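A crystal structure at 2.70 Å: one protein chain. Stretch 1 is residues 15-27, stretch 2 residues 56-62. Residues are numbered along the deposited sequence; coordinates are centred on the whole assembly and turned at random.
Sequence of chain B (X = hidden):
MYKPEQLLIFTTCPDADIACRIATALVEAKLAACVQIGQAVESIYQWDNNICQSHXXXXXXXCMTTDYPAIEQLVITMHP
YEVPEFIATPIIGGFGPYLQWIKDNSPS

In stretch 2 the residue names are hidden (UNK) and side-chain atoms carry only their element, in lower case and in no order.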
# COMPACT_ATOMS: atom_id res chain seq x y z
N ASP B 15 -7.22 -12.96 11.41
CA ASP B 15 -8.09 -13.53 10.40
C ASP B 15 -9.15 -12.53 9.96
O ASP B 15 -9.23 -11.43 10.52
CB ASP B 15 -8.78 -14.78 10.94
CG ASP B 15 -9.69 -14.47 12.09
OD1 ASP B 15 -10.74 -13.81 11.85
OD2 ASP B 15 -9.35 -14.85 13.23
N ALA B 16 -10.01 -12.94 9.03
CA ALA B 16 -10.92 -12.03 8.34
C ALA B 16 -12.10 -11.61 9.21
O ALA B 16 -12.62 -10.52 9.04
CB ALA B 16 -11.42 -12.63 7.02
N ASP B 17 -12.55 -12.51 10.09
CA ASP B 17 -13.65 -12.19 11.00
C ASP B 17 -13.30 -11.02 11.92
O ASP B 17 -14.11 -10.12 12.16
CB ASP B 17 -14.04 -13.41 11.83
CG ASP B 17 -14.63 -14.51 10.98
OD1 ASP B 17 -15.42 -14.20 10.07
OD2 ASP B 17 -14.25 -15.68 11.19
N ILE B 18 -12.09 -11.06 12.46
CA ILE B 18 -11.62 -9.97 13.26
C ILE B 18 -11.52 -8.68 12.43
O ILE B 18 -11.92 -7.61 12.88
CB ILE B 18 -10.28 -10.35 13.93
CG1 ILE B 18 -10.48 -11.61 14.79
CG2 ILE B 18 -9.71 -9.17 14.73
CD1 ILE B 18 -9.18 -12.31 15.24
N ALA B 19 -10.98 -8.78 11.22
CA ALA B 19 -10.83 -7.61 10.35
C ALA B 19 -12.18 -6.97 10.11
O ALA B 19 -12.35 -5.75 10.25
CB ALA B 19 -10.18 -7.99 9.04
N CYS B 20 -13.17 -7.82 9.84
CA CYS B 20 -14.52 -7.38 9.63
C CYS B 20 -15.12 -6.70 10.85
O CYS B 20 -15.81 -5.69 10.72
CB CYS B 20 -15.39 -8.55 9.21
SG CYS B 20 -17.00 -7.99 8.63
N ARG B 21 -14.91 -7.28 12.01
CA ARG B 21 -15.40 -6.73 13.25
C ARG B 21 -14.80 -5.33 13.50
O ARG B 21 -15.52 -4.38 13.80
CB ARG B 21 -15.08 -7.70 14.39
CG ARG B 21 -15.91 -7.53 15.65
CD ARG B 21 -15.99 -8.84 16.48
NE ARG B 21 -14.79 -9.08 17.29
CZ ARG B 21 -14.04 -10.19 17.23
NH1 ARG B 21 -14.37 -11.18 16.39
NH2 ARG B 21 -12.96 -10.30 18.00
N ILE B 22 -13.48 -5.20 13.38
CA ILE B 22 -12.81 -3.93 13.53
C ILE B 22 -13.20 -2.95 12.42
O ILE B 22 -13.54 -1.81 12.71
CB ILE B 22 -11.27 -4.09 13.62
CG1 ILE B 22 -10.91 -4.98 14.82
CG2 ILE B 22 -10.58 -2.73 13.74
CD1 ILE B 22 -9.49 -5.52 14.84
N ALA B 23 -13.16 -3.38 11.16
CA ALA B 23 -13.71 -2.55 10.07
C ALA B 23 -15.10 -1.95 10.37
O ALA B 23 -15.29 -0.74 10.27
CB ALA B 23 -13.76 -3.34 8.75
N THR B 24 -16.05 -2.82 10.70
CA THR B 24 -17.41 -2.41 11.04
C THR B 24 -17.44 -1.36 12.16
O THR B 24 -18.06 -0.30 12.02
CB THR B 24 -18.31 -3.65 11.38
OG1 THR B 24 -18.35 -4.53 10.26
CG2 THR B 24 -19.71 -3.24 11.71
N ALA B 25 -16.72 -1.61 13.24
CA ALA B 25 -16.66 -0.65 14.32
C ALA B 25 -16.18 0.70 13.78
O ALA B 25 -16.82 1.73 13.94
CB ALA B 25 -15.76 -1.18 15.44
N LEU B 26 -15.02 0.66 13.13
CA LEU B 26 -14.42 1.85 12.56
C LEU B 26 -15.42 2.60 11.71
O LEU B 26 -15.56 3.82 11.83
CB LEU B 26 -13.23 1.43 11.70
CG LEU B 26 -11.85 1.84 12.20
CD1 LEU B 26 -11.87 2.28 13.65
CD2 LEU B 26 -10.88 0.72 11.96
N VAL B 27 -16.13 1.89 10.85
CA VAL B 27 -17.07 2.55 9.97
C VAL B 27 -18.34 3.02 10.66
O VAL B 27 -18.69 4.18 10.55
CB VAL B 27 -17.29 1.78 8.63
CG1 VAL B 27 -18.60 2.18 7.97
CG2 VAL B 27 -16.16 2.09 7.68
N UNK B 56 -2.58 -13.78 7.60
CA UNK B 56 -3.12 -12.64 8.24
C UNK B 56 -3.95 -11.91 7.28
O UNK B 56 -3.81 -12.02 6.11
c UNK B 56 -0.66 -11.27 10.64
o UNK B 56 -0.10 -10.41 10.03
c UNK B 56 -1.35 -12.28 9.90
o UNK B 56 -0.65 -11.33 11.85
c UNK B 56 -2.03 -11.74 8.74
N UNK B 57 -4.84 -11.13 7.80
CA UNK B 57 -5.68 -10.37 6.93
C UNK B 57 -5.36 -8.88 6.92
O UNK B 57 -5.43 -8.22 7.92
c UNK B 57 -7.80 -11.25 6.06
c UNK B 57 -7.11 -10.69 7.24
c UNK B 57 -7.82 -9.57 7.76
N UNK B 58 -5.02 -8.36 5.76
CA UNK B 58 -4.51 -7.02 5.63
C UNK B 58 -5.59 -5.95 5.59
O UNK B 58 -6.62 -6.21 5.09
c UNK B 58 -4.43 -8.06 3.61
c UNK B 58 -4.92 -9.07 4.50
c UNK B 58 -3.77 -7.10 4.32
N UNK B 59 -5.36 -4.79 6.16
CA UNK B 59 -6.37 -3.72 6.14
C UNK B 59 -5.78 -2.37 5.69
O UNK B 59 -4.72 -1.98 6.17
c UNK B 59 -7.93 -4.67 7.92
s UNK B 59 -8.78 -4.31 9.47
c UNK B 59 -10.32 -3.69 8.86
c UNK B 59 -7.01 -3.55 7.52
N UNK B 60 -6.49 -1.67 4.81
CA UNK B 60 -6.22 -0.26 4.58
C UNK B 60 -7.32 0.63 5.16
O UNK B 60 -8.49 0.43 4.87
c UNK B 60 -4.95 -0.23 0.86
n UNK B 60 -5.89 0.66 0.47
c UNK B 60 -6.10 0.04 3.09
o UNK B 60 -4.14 -0.73 0.07
c UNK B 60 -4.95 -0.63 2.34
N UNK B 61 -6.93 1.61 5.97
CA UNK B 61 -7.90 2.57 6.53
C UNK B 61 -7.70 3.96 5.94
O UNK B 61 -6.59 4.50 5.96
c UNK B 61 -8.74 3.74 8.59
c UNK B 61 -7.30 1.16 10.09
c UNK B 61 -8.04 1.34 8.76
c UNK B 61 -7.78 2.69 8.08
N UNK B 62 -8.77 4.56 5.43
CA UNK B 62 -8.65 5.91 4.94
C UNK B 62 -9.41 6.86 5.83
O UNK B 62 -10.59 6.63 6.13
c UNK B 62 -9.07 6.01 3.48
n UNK B 62 -8.42 2.14 0.96
c UNK B 62 -8.18 5.20 2.54
c UNK B 62 -9.23 3.03 1.85
c UNK B 62 -9.00 4.48 1.50

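Position 56 opens the stretch with three carbons in a row, the third carrying two oxygens. Its CA-to-CB bond points away from the helix, and its side chain makes no contact with stretch 1. A carboxylate at the end of a two-methylene arm is glutamate, Glu 56, and one of its oxygens, OE2, is hydrogen-bonded elsewhere in the structure.

Position 57 points toward the helix and carries three carbons, the first bonded to the other two. One branch lies 3.1 Å from Ala 19 CB and 3.6 Å from Asp 15 O; the other is 4.0 Å from Ala 16 CB. A fork at CB with two single-carbon arms and no oxygen is valine. In Val 57, CG1 is the branch near Ala 19 and CG2 the one near Ala 16; chi1, at 115°, lies between wells.

At position 58 three carbons close a ring onto the backbone nitrogen. The CA-to-CB bond points away, and the ring touches nothing on the helix. Such a ring identifies proline, Pro 58.

Position 59 points toward the helix again with an unbranched chain of two carbons, a sulfur and a final carbon. The sulfur lies 4.0 Å from Ala 19 CB, and the terminal carbon 3.2 Å from Ala 19 O and 3.5 Å from Ala 23 CB. A thioether chain of this length is methionine; through SD and CE, Met 59 reaches the helix.

Position 60 has three carbons, the third bearing one oxygen and one nitrogen, and stays out of reach of the helix. That terminal amide makes it glutamine, Gln 60.

Position 61 returns toward the helix with four carbons, forked at the first, one arm two carbons long. The end carbon of that longer arm lies 4.1 Å from Leu 26 CD2. This is isoleucine, and the end carbon is Ile 61 CD1.

Position 62 carries four carbons in a row ending in nitrogen, and is out of reach of the helix. This is a lysine, Lys 62, and its NZ is hydrogen-bonded elsewhere in the structure.

The rule is alternation: 57, 59 and 61 supply the strand's contacts, while the intervening positions turn elsewhere. Helix and strand run at 26° with axes 8.2 Å apart at closest approach, so successive inward residues meet successive parts of the helix. Small alanines allow valine and methionine to come close; farther along, leucine meets isoleucine. No hydrogen bond crosses, and apolar packing accounts for much of the 327 Å² buried. The helix start is secured internally: Asp 15 OD1 caps it, accepting from Ile 18 N at 3.1 Å and weakly from Asp 17 N at 2.8 Å.

Stretch 2 56-62: EVPMQIK
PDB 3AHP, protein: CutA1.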